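Local structure of M32 carboxypeptidase (Chitinophagaceae bacterium, 7A03) at residues A[200-205]-A[335-340]; A[204-209]-A[326-331]; A[231-236]-A[251-256]. The protein probably acts as a metal-dependent carboxypeptidase of family M32, trimming amino acids one at a time from the C-terminal ends of peptides. All blocks are in the same frame, centred on the assembly; numbering follows the deposited sequence.

Interaction 1. Residues A[200-205]-A[335-340]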
loop_
_atom_site.group_PDB
_atom_site.type_symbol
_atom_site.label_atom_id
_atom_site.label_comp_id
_atom_site.label_asym_id
_atom_site.label_seq_id
_atom_site.Cartn_x
_atom_site.Cartn_y
_atom_site.Cartn_z
ATOM N N ASP A 200 -7.974 -26.188 9.727
ATOM C CA ASP A 200 -9.310 -26.161 9.144
ATOM C C ASP A 200 -10.337 -25.494 10.053
ATOM O O ASP A 200 -11.413 -25.114 9.576
ATOM C CB ASP A 200 -9.748 -27.540 8.651
ATOM C CG ASP A 200 -9.844 -28.559 9.761
ATOM O OD1 ASP A 200 -9.533 -28.222 10.926
ATOM O OD2 ASP A 200 -10.234 -29.708 9.459
ATOM N N PHE A 201 -10.016 -25.306 11.338
ATOM C CA PHE A 201 -10.899 -24.540 12.210
ATOM C C PHE A 201 -11.091 -23.110 11.730
ATOM O O PHE A 201 -12.099 -22.479 12.076
ATOM C CB PHE A 201 -10.380 -24.547 13.654
ATOM C CG PHE A 201 -8.922 -24.181 13.790
ATOM C CD1 PHE A 201 -8.523 -22.850 13.820
ATOM C CD2 PHE A 201 -7.955 -25.166 13.921
ATOM C CE1 PHE A 201 -7.180 -22.506 13.944
ATOM C CE2 PHE A 201 -6.618 -24.829 14.063
ATOM C CZ PHE A 201 -6.234 -23.500 14.079
ATOM N N LEU A 202 -10.166 -22.582 10.925
ATOM C CA LEU A 202 -10.342 -21.227 10.414
ATOM C C LEU A 202 -11.425 -21.154 9.351
ATOM O O LEU A 202 -11.907 -20.057 9.050
ATOM C CB LEU A 202 -9.033 -20.678 9.847
ATOM C CG LEU A 202 -7.899 -20.378 10.821
ATOM C CD1 LEU A 202 -6.711 -19.850 10.031
ATOM C CD2 LEU A 202 -8.309 -19.375 11.881
ATOM N N HIS A 203 -11.830 -22.299 8.795
ATOM C CA HIS A 203 -12.868 -22.340 7.779
ATOM C C HIS A 203 -14.187 -22.881 8.314
ATOM O O HIS A 203 -15.067 -23.244 7.527
ATOM C CB HIS A 203 -12.390 -23.103 6.546
ATOM C CG HIS A 203 -11.343 -22.369 5.770
ATOM N ND1 HIS A 203 -10.081 -22.125 6.271
ATOM C CD2 HIS A 203 -11.376 -21.797 4.543
ATOM C CE1 HIS A 203 -9.378 -21.448 5.380
ATOM N NE2 HIS A 203 -10.141 -21.236 4.324
ATOM N N LEU A 204 -14.344 -22.930 9.635
ATOM C CA LEU A 204 -15.643 -23.194 10.249
ATOM C C LEU A 204 -16.528 -21.951 10.095
ATOM O O LEU A 204 -16.177 -20.972 9.424
ATOM C CB LEU A 204 -15.466 -23.611 11.707
ATOM C CG LEU A 204 -14.739 -24.928 11.968
ATOM C CD1 LEU A 204 -14.399 -25.124 13.450
ATOM C CD2 LEU A 204 -15.589 -26.078 11.441
ATOM N N HIS A 205 -17.696 -21.967 10.726
ATOM C CA HIS A 205 -18.649 -20.866 10.605
ATOM C C HIS A 205 -18.415 -19.863 11.726
ATOM O O HIS A 205 -18.541 -20.205 12.906
ATOM C CB HIS A 205 -20.094 -21.369 10.663
ATOM C CG HIS A 205 -21.109 -20.263 10.673
ATOM N ND1 HIS A 205 -21.580 -19.676 9.519
ATOM C CD2 HIS A 205 -21.734 -19.633 11.697
ATOM C CE1 HIS A 205 -22.453 -18.733 9.830
ATOM N NE2 HIS A 205 -22.567 -18.689 11.146
ATOM N N GLN A 335 -1.060 -22.069 20.492
ATOM C CA GLN A 335 -0.018 -22.421 19.529
ATOM C C GLN A 335 -0.600 -22.873 18.195
ATOM O O GLN A 335 -0.097 -22.488 17.130
ATOM C CB GLN A 335 0.891 -23.510 20.109
ATOM C CG GLN A 335 2.101 -22.971 20.832
ATOM C CD GLN A 335 2.976 -22.123 19.929
ATOM O OE1 GLN A 335 3.147 -22.425 18.751
ATOM N NE2 GLN A 335 3.512 -21.043 20.474
ATOM N N GLU A 336 -1.658 -23.693 18.225
ATOM C CA GLU A 336 -2.288 -24.112 16.971
ATOM C C GLU A 336 -2.830 -22.917 16.199
ATOM O O GLU A 336 -2.662 -22.826 14.973
ATOM C CB GLU A 336 -3.403 -25.118 17.249
ATOM C CG GLU A 336 -2.878 -26.428 17.788
ATOM C CD GLU A 336 -3.980 -27.376 18.219
ATOM O OE1 GLU A 336 -4.910 -26.928 18.917
ATOM O OE2 GLU A 336 -3.912 -28.571 17.864
ATOM N N PHE A 337 -3.486 -21.994 16.905
ATOM C CA PHE A 337 -4.036 -20.813 16.259
ATOM C C PHE A 337 -2.923 -19.945 15.671
ATOM O O PHE A 337 -3.022 -19.477 14.527
ATOM C CB PHE A 337 -4.882 -20.036 17.267
ATOM C CG PHE A 337 -5.570 -18.848 16.671
ATOM C CD1 PHE A 337 -6.787 -18.987 16.013
ATOM C CD2 PHE A 337 -5.002 -17.591 16.769
ATOM C CE1 PHE A 337 -7.420 -17.889 15.456
ATOM C CE2 PHE A 337 -5.630 -16.499 16.210
ATOM C CZ PHE A 337 -6.834 -16.652 15.563
ATOM N N TYR A 338 -1.842 -19.749 16.432
ATOM C CA TYR A 338 -0.709 -18.933 15.988
ATOM C C TYR A 338 -0.073 -19.514 14.728
ATOM O O TYR A 338 0.196 -18.794 13.745
ATOM C CB TYR A 338 0.294 -18.862 17.142
ATOM C CG TYR A 338 1.644 -18.272 16.824
ATOM C CD1 TYR A 338 1.776 -16.951 16.404
ATOM C CD2 TYR A 338 2.788 -19.033 16.962
ATOM C CE1 TYR A 338 3.017 -16.417 16.122
ATOM C CE2 TYR A 338 4.031 -18.504 16.684
ATOM C CZ TYR A 338 4.138 -17.200 16.262
ATOM O OH TYR A 338 5.386 -16.676 15.989
ATOM N N LYS A 339 0.122 -20.829 14.718
ATOM C CA LYS A 339 0.688 -21.466 13.537
ATOM C C LYS A 339 -0.268 -21.359 12.353
ATOM O O LYS A 339 0.164 -21.121 11.218
ATOM C CB LYS A 339 1.026 -22.922 13.847
ATOM C CG LYS A 339 2.187 -23.082 14.830
ATOM C CD LYS A 339 3.411 -22.304 14.349
ATOM C CE LYS A 339 4.520 -22.262 15.393
ATOM N NZ LYS A 339 5.745 -21.613 14.842
ATOM N N ALA A 340 -1.574 -21.482 12.603
ATOM C CA ALA A 340 -2.544 -21.486 11.514
ATOM C C ALA A 340 -2.662 -20.117 10.855
ATOM O O ALA A 340 -2.855 -20.020 9.634
ATOM C CB ALA A 340 -3.898 -21.918 12.062
#

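Interaction 2. Residues A[204-209]-A[326-331]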
loop_
_atom_site.group_PDB
_atom_site.type_symbol
_atom_site.label_atom_id
_atom_site.label_comp_id
_atom_site.label_asym_id
_atom_site.label_seq_id
_atom_site.Cartn_x
_atom_site.Cartn_y
_atom_site.Cartn_z
ATOM N N LEU A 204 -14.344 -22.930 9.635
ATOM C CA LEU A 204 -15.643 -23.194 10.249
ATOM C C LEU A 204 -16.528 -21.951 10.095
ATOM O O LEU A 204 -16.177 -20.972 9.424
ATOM C CB LEU A 204 -15.466 -23.611 11.707
ATOM C CG LEU A 204 -14.739 -24.928 11.968
ATOM C CD1 LEU A 204 -14.399 -25.124 13.450
ATOM C CD2 LEU A 204 -15.589 -26.078 11.441
ATOM N N HIS A 205 -17.696 -21.967 10.726
ATOM C CA HIS A 205 -18.649 -20.866 10.605
ATOM C C HIS A 205 -18.415 -19.863 11.726
ATOM O O HIS A 205 -18.541 -20.205 12.906
ATOM C CB HIS A 205 -20.094 -21.369 10.663
ATOM C CG HIS A 205 -21.109 -20.263 10.673
ATOM N ND1 HIS A 205 -21.580 -19.676 9.519
ATOM C CD2 HIS A 205 -21.734 -19.633 11.697
ATOM C CE1 HIS A 205 -22.453 -18.733 9.830
ATOM N NE2 HIS A 205 -22.567 -18.689 11.146
ATOM N N PHE A 206 -18.121 -18.617 11.357
ATOM C CA PHE A 206 -17.853 -17.548 12.316
ATOM C C PHE A 206 -18.912 -16.464 12.145
ATOM O O PHE A 206 -18.891 -15.721 11.156
ATOM C CB PHE A 206 -16.436 -16.994 12.132
ATOM C CG PHE A 206 -15.355 -17.935 12.591
ATOM C CD1 PHE A 206 -14.916 -18.956 11.766
ATOM C CD2 PHE A 206 -14.783 -17.800 13.852
ATOM C CE1 PHE A 206 -13.919 -19.835 12.186
ATOM C CE2 PHE A 206 -13.768 -18.663 14.283
ATOM C CZ PHE A 206 -13.344 -19.685 13.444
ATOM N N ASP A 207 -19.821 -16.377 13.121
ATOM C CA ASP A 207 -20.968 -15.469 13.058
ATOM C C ASP A 207 -20.590 -14.071 12.584
ATOM O O ASP A 207 -19.671 -13.440 13.116
ATOM C CB ASP A 207 -21.635 -15.393 14.438
ATOM C CG ASP A 207 -22.837 -14.461 14.458
ATOM O OD1 ASP A 207 -23.906 -14.879 13.977
ATOM O OD2 ASP A 207 -22.721 -13.317 14.964
ATOM N N ARG A 208 -21.350 -13.574 11.605
ATOM C CA ARG A 208 -21.017 -12.308 10.961
ATOM C C ARG A 208 -21.083 -11.140 11.937
ATOM O O ARG A 208 -20.208 -10.264 11.923
ATOM C CB ARG A 208 -21.966 -12.068 9.783
ATOM C CG ARG A 208 -21.825 -10.705 9.141
ATOM C CD ARG A 208 -22.777 -10.551 7.975
ATOM N NE ARG A 208 -22.388 -9.432 7.121
ATOM C CZ ARG A 208 -21.585 -9.543 6.067
ATOM N NH1 ARG A 208 -21.088 -10.727 5.732
ATOM N NH2 ARG A 208 -21.281 -8.472 5.346
ATOM N N ASP A 209 -22.120 -11.093 12.774
ATOM C CA ASP A 209 -22.258 -9.968 13.696
ATOM C C ASP A 209 -21.156 -9.986 14.750
ATOM O O ASP A 209 -20.641 -8.926 15.138
ATOM C CB ASP A 209 -23.656 -9.968 14.330
ATOM C CG ASP A 209 -24.729 -9.468 13.371
ATOM O OD1 ASP A 209 -24.384 -9.032 12.246
ATOM O OD2 ASP A 209 -25.921 -9.508 13.743
ATOM N N PRO A 326 -16.526 -19.953 20.905
ATOM C CA PRO A 326 -16.083 -21.167 21.607
ATOM C C PRO A 326 -16.360 -22.451 20.844
ATOM O O PRO A 326 -15.589 -23.410 20.984
ATOM C CB PRO A 326 -16.843 -21.108 22.937
ATOM C CG PRO A 326 -18.066 -20.361 22.615
ATOM C CD PRO A 326 -17.673 -19.319 21.579
ATOM N N GLU A 327 -17.415 -22.496 20.020
ATOM C CA GLU A 327 -17.685 -23.709 19.256
ATOM C C GLU A 327 -16.666 -23.926 18.146
ATOM O O GLU A 327 -16.493 -25.056 17.682
ATOM C CB GLU A 327 -19.105 -23.699 18.689
ATOM C CG GLU A 327 -19.523 -25.048 18.129
ATOM C CD GLU A 327 -21.014 -25.168 17.897
ATOM O OE1 GLU A 327 -21.790 -24.848 18.825
ATOM O OE2 GLU A 327 -21.403 -25.598 16.788
ATOM N N GLN A 328 -15.974 -22.873 17.722
ATOM C CA GLN A 328 -14.976 -22.992 16.670
ATOM C C GLN A 328 -13.562 -23.096 17.216
ATOM O O GLN A 328 -12.724 -23.780 16.621
ATOM C CB GLN A 328 -15.062 -21.773 15.739
ATOM C CG GLN A 328 -16.372 -21.676 14.944
ATOM C CD GLN A 328 -17.557 -21.252 15.802
ATOM O OE1 GLN A 328 -17.435 -20.390 16.690
ATOM N NE2 GLN A 328 -18.709 -21.879 15.560
ATOM N N LEU A 329 -13.281 -22.447 18.340
ATOM C CA LEU A 329 -11.921 -22.319 18.836
ATOM C C LEU A 329 -11.726 -22.905 20.224
ATOM O O LEU A 329 -10.594 -22.914 20.721
ATOM C CB LEU A 329 -11.494 -20.847 18.838
ATOM C CG LEU A 329 -11.541 -20.178 17.472
ATOM C CD1 LEU A 329 -11.237 -18.690 17.595
ATOM C CD2 LEU A 329 -10.560 -20.856 16.538
ATOM N N GLY A 330 -12.787 -23.412 20.862
ATOM C CA GLY A 330 -12.672 -23.834 22.250
ATOM C C GLY A 330 -11.785 -25.039 22.466
ATOM O O GLY A 330 -11.270 -25.229 23.575
ATOM N N ASN A 331 -11.588 -25.857 21.431
ATOM C CA ASN A 331 -10.670 -26.987 21.485
ATOM C C ASN A 331 -9.415 -26.757 20.640
ATOM O O ASN A 331 -8.780 -27.727 20.219
ATOM C CB ASN A 331 -11.390 -28.277 21.076
ATOM C CG ASN A 331 -11.796 -28.284 19.613
ATOM O OD1 ASN A 331 -11.939 -27.229 18.991
ATOM N ND2 ASN A 331 -11.996 -29.476 19.058
#

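Interaction 3. Residues A[231-236]-A[251-256]. With CIT (citric acid), chain G.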
loop_
_atom_site.group_PDB
_atom_site.type_symbol
_atom_site.label_atom_id
_atom_site.label_comp_id
_atom_site.label_asym_id
_atom_site.label_seq_id
_atom_site.Cartn_x
_atom_site.Cartn_y
_atom_site.Cartn_z
ATOM N N GLN A 231 -16.335 2.689 10.226
ATOM C CA GLN A 231 -16.133 1.518 9.394
ATOM C C GLN A 231 -17.427 1.159 8.680
ATOM O O GLN A 231 -18.517 1.238 9.271
ATOM C CB GLN A 231 -15.669 0.295 10.207
ATOM C CG GLN A 231 -15.423 -0.937 9.329
ATOM C CD GLN A 231 -14.846 -2.122 10.088
ATOM O OE1 GLN A 231 -15.573 -2.829 10.806
ATOM N NE2 GLN A 231 -13.562 -2.378 9.896
ATOM N N ASP A 232 -17.290 0.714 7.433
ATOM C CA ASP A 232 -18.397 0.224 6.626
ATOM C C ASP A 232 -17.917 -0.997 5.854
ATOM O O ASP A 232 -16.727 -1.327 5.852
ATOM C CB ASP A 232 -18.927 1.315 5.675
ATOM C CG ASP A 232 -19.517 2.492 6.426
ATOM O OD1 ASP A 232 -20.705 2.392 6.823
ATOM O OD2 ASP A 232 -18.793 3.486 6.665
ATOM N N ILE A 233 -18.850 -1.707 5.253
ATOM C CA ILE A 233 -18.538 -2.858 4.402
ATOM C C ILE A 233 -18.304 -2.385 2.974
ATOM O O ILE A 233 -19.047 -1.543 2.448
ATOM C CB ILE A 233 -19.684 -3.892 4.446
ATOM C CG1 ILE A 233 -19.879 -4.437 5.858
ATOM C CG2 ILE A 233 -19.419 -5.029 3.456
ATOM C CD1 ILE A 233 -18.789 -5.420 6.310
ATOM N N SER A 234 -17.269 -2.922 2.326
ATOM C CA SER A 234 -17.083 -2.736 0.895
ATOM C C SER A 234 -16.497 -4.008 0.291
ATOM O O SER A 234 -16.106 -4.933 1.012
ATOM C CB SER A 234 -16.252 -1.477 0.596
ATOM O OG SER A 234 -14.868 -1.745 0.706
ATOM N N GLU A 235 -16.428 -4.057 -1.049
ATOM C CA GLU A 235 -15.958 -5.280 -1.698
ATOM C C GLU A 235 -14.466 -5.503 -1.465
ATOM O O GLU A 235 -14.030 -6.647 -1.298
ATOM C CB GLU A 235 -16.292 -5.319 -3.196
ATOM C CG GLU A 235 -15.909 -6.576 -3.944
ATOM C CD GLU A 235 -16.321 -6.542 -5.399
ATOM O OE1 GLU A 235 -16.878 -5.524 -5.862
ATOM O OE2 GLU A 235 -16.085 -7.539 -6.091
ATOM N N HIS A 236 -13.682 -4.432 -1.430
ATOM C CA HIS A 236 -12.237 -4.505 -1.226
ATOM C C HIS A 236 -11.878 -3.537 -0.112
ATOM O O HIS A 236 -12.044 -2.311 -0.280
ATOM C CB HIS A 236 -11.492 -4.139 -2.506
ATOM C CG HIS A 236 -11.784 -5.058 -3.645
ATOM N ND1 HIS A 236 -12.630 -4.716 -4.680
ATOM C CD2 HIS A 236 -11.372 -6.324 -3.896
ATOM C CE1 HIS A 236 -12.712 -5.726 -5.529
ATOM N NE2 HIS A 236 -11.951 -6.709 -5.080
ATOM N N THR A 251 -14.231 -2.911 5.476
ATOM C CA THR A 251 -13.799 -4.281 5.636
ATOM C C THR A 251 -14.789 -5.170 4.913
ATOM O O THR A 251 -15.798 -4.701 4.373
ATOM C CB THR A 251 -13.599 -4.633 7.114
ATOM O OG1 THR A 251 -12.922 -5.898 7.209
ATOM C CG2 THR A 251 -14.941 -4.708 7.850
ATOM N N ARG A 252 -14.491 -6.461 4.897
ATOM C CA ARG A 252 -15.375 -7.459 4.333
ATOM C C ARG A 252 -15.359 -8.655 5.268
ATOM O O ARG A 252 -14.332 -8.970 5.877
ATOM C CB ARG A 252 -14.904 -7.897 2.940
ATOM C CG ARG A 252 -13.415 -8.153 2.870
ATOM C CD ARG A 252 -12.992 -8.717 1.525
ATOM N NE ARG A 252 -11.626 -9.234 1.580
ATOM C CZ ARG A 252 -11.211 -10.313 0.924
ATOM N NH1 ARG A 252 -12.058 -10.995 0.162
ATOM N NH2 ARG A 252 -9.951 -10.715 1.034
ATOM N N ILE A 253 -16.493 -9.321 5.381
ATOM C CA ILE A 253 -16.640 -10.449 6.288
ATOM C C ILE A 253 -16.930 -11.699 5.473
ATOM O O ILE A 253 -17.823 -11.689 4.619
ATOM C CB ILE A 253 -17.766 -10.197 7.302
ATOM C CG1 ILE A 253 -17.428 -9.009 8.190
ATOM C CG2 ILE A 253 -18.008 -11.455 8.159
ATOM C CD1 ILE A 253 -18.613 -8.457 8.914
ATOM N N ASP A 254 -16.187 -12.776 5.750
ATOM C CA ASP A 254 -16.483 -14.112 5.235
ATOM C C ASP A 254 -16.872 -14.955 6.444
ATOM O O ASP A 254 -16.036 -15.200 7.321
ATOM C CB ASP A 254 -15.274 -14.716 4.515
ATOM C CG ASP A 254 -15.617 -15.987 3.757
ATOM O OD1 ASP A 254 -16.561 -16.687 4.170
ATOM O OD2 ASP A 254 -14.946 -16.291 2.743
ATOM N N GLU A 255 -18.135 -15.387 6.510
ATOM C CA GLU A 255 -18.551 -16.192 7.658
ATOM C C GLU A 255 -17.901 -17.569 7.697
ATOM O O GLU A 255 -17.995 -18.241 8.729
ATOM C CB GLU A 255 -20.069 -16.391 7.730
ATOM C CG GLU A 255 -20.910 -15.143 7.679
ATOM C CD GLU A 255 -22.333 -15.446 7.251
ATOM O OE1 GLU A 255 -22.641 -16.639 7.024
ATOM O OE2 GLU A 255 -23.140 -14.497 7.140
ATOM N N ASN A 256 -17.266 -18.012 6.614
ATOM C CA ASN A 256 -16.598 -19.310 6.585
ATOM C C ASN A 256 -15.091 -19.190 6.418
ATOM O O ASN A 256 -14.439 -20.143 5.981
ATOM C CB ASN A 256 -17.184 -20.202 5.493
ATOM C CG ASN A 256 -18.686 -20.350 5.619
ATOM O OD1 ASN A 256 -19.190 -20.871 6.615
ATOM N ND2 ASN A 256 -19.407 -19.878 4.615
HETATM C C1 CIT G . -19.176 1.991 12.737
HETATM O O1 CIT G . -19.771 1.478 11.763
HETATM O O2 CIT G . -18.161 2.694 12.527
HETATM C C2 CIT G . -19.691 1.762 14.140
#

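Interaction 1. Residues A[200-205]-A[335-340]
Phe-201 points its ring at the side of helix 334-341, where the Phe-201 and Phe-337 side chains cross obliquely. The contact between the rings runs from Phe-201 CE1 to Phe-337 CD1, 4.1 Å apart. CZ is the leading atom: it closes to 3.5 Å from Ala-340 CB, and the small methyl group lets the ring come that near to the backbone. At the edge of the same ring and in its plane lies Glu-336 O, 3.7 Å from Phe-201 CZ; this carbonyl also accepts the helical hydrogen bond from Ala-340 N. The ring gets there because Phe-201 CG takes the crowded position between backbone N and carbonyl carbon (chi1 50°). Phe-337 has CG anti to its backbone N (chi1 -176°), which lays its ring along the flank of the helix. The Leu-202 and Phe-337 side chains cross at about a right angle, with Leu-202 CD2 4.0 Å from Phe-337 CE1. The other leucine methyl, CD1, rests 4.0 Å from Ala-340 CB, so the forked end of Leu-202 touches residues three apart on the helix. The contact is mostly buried and made by apolar side chains, with no hydrogen bond across it. Phe-337 is further enclosed by Tyr-318 and, edge-to-face, by Trp-314, while at the partly exposed border Glu-336 turns its carboxylate to Ser-333 N and Arg-198. Here a short 3-10 turn, 200-202, packs through two consecutive apolar side chains against one turn of helix 334-341, joining an aromatic cluster in the mainly helical fold of this M32 peptidase.

Interaction 2. Residues A[204-209]-A[326-331]
Gln-328 gives up more surface than any other residue here, and it does so mainly with its methylene groups. With CG anti to the carbonyl carbon, chi1 (-66°) puts CG over one face of the Phe-206 ring; the bend at chi2 (74°) then turns the amide toward His-205 O. The meeting with the ring is a CH-pi contact, with Gln-328 CG 4.0 Å from the ring centroid and only 13° off the ring normal. Gln-328 CB comes in nearer the rim, 3.5 Å from Phe-206 CZ. The two side chains slide past each other in opposite directions, and the amide plane is well tilted from the ring. Leu-329 CD1 lies at the edge of the same ring, 4.2 Å from Phe-206 CE2, so consecutive residues of 326-329 hold a face and an edge. The exposed Leu-204 packs alongside the glutamine: its CB is 3.9 Å from Gln-328 CG, and its CD1 is 3.8 Å from Gln-328 O. The amide end is close to the backbone without being bonded to it, since Gln-328 NE2 stands 3.1 Å from His-205 O at a poor angle. Phe-206 is buried with further aromatic company, Phe-258 meeting it at a shallow tilt and Phe-325 edge-to-face. Within 326-331, Gly-330 N donates to Pro-326 O, 2.8 Å away. Immediately after Phe-206 the chain enters helix 208-222, where Asp-207 occupies the N-cap position and its OD2 accepts from Lys-210 N. The contact thus docks the loop leading into helix 208-222, just ahead of its classic aspartate N-cap, against the short helix 326-329.

Interaction 3. Residues A[231-236]-A[251-256]
The imidazole of His-236 carries Glu-235 CG over one face, 3.6 Å above the ring plane and toward its rim. The other flat group in play, the Gln-231 amide, meets the methyl of Thr-251: CG2 is 3.4 Å from Gln-231 NE2 and hardly farther from the amide carbon and oxygen. Ile-233 and Thr-251 form a parallel bridge in a mixed sheet of three strands, where the end of strand 229-233 pairs with the end of 247-251. Thr-251 N donates to Asp-232 O (3.0 Å, 148°), nearly along the C=O axis. Ser-234 N returns the link to Thr-251 O (3.1 Å, 159°) in the carbonyl plane, so Thr-251 is gripped by residues on either side of Ile-233. Ile-233 CA also approaches Thr-251 O at 3.3 Å, a CA-H...O contact. Past the bridge Ile-233 CD1 touches Ile-253 CD1 at 4.0 Å, the two side chains crossing at about a right angle. Gln-231 is extended, CG anti to its N, and runs in among Trp-212, Ile-216 and Leu-219 of helix 208-222 and Cys-265 of helix 258-277. An alanine in place of Gln-231 would remove the amide, with its NE2 hydrogen bond and its contact with the Thr-251 methyl, and would probably loosen the packing against these two helices. Thr-251 also lies near, without touching, the HExxH sequence of helix 258-277, probably the metal site of this family though no metal is bound to it here. A citrate, probably from the crystallisation liquor, accepts from Gln-231 N through O2 almost in line (2.9 Å, 173°). Farther along, Asp-254 OD1 takes a hydrogen bond from Asn-256 N at 2.9 Å, closing an Asx turn.

Interactions 1 and 2 leave the same loop ahead of helix 208-222 and land on successive helices, 334-341 and 326-329 respectively. They touch each other: Phe-201 CD1 lies 3.9 Å from Leu-329 CD2. Interaction 1 is mostly buried and made by apolar side chains, whereas interaction 2 mixes a buried phenylalanine with a partly exposed glutamine and an exposed leucine. Interaction 3, its centre about 17 Å from that of interaction 2, differs in kind, resting on backbone hydrogen bonds of a sheet. It lies nearer the centre of the chain and is partly buried. Its far end rejoins the others, with a probable hydrogen bond from Phe-206 N to Glu-255 O, 2.7 Å long.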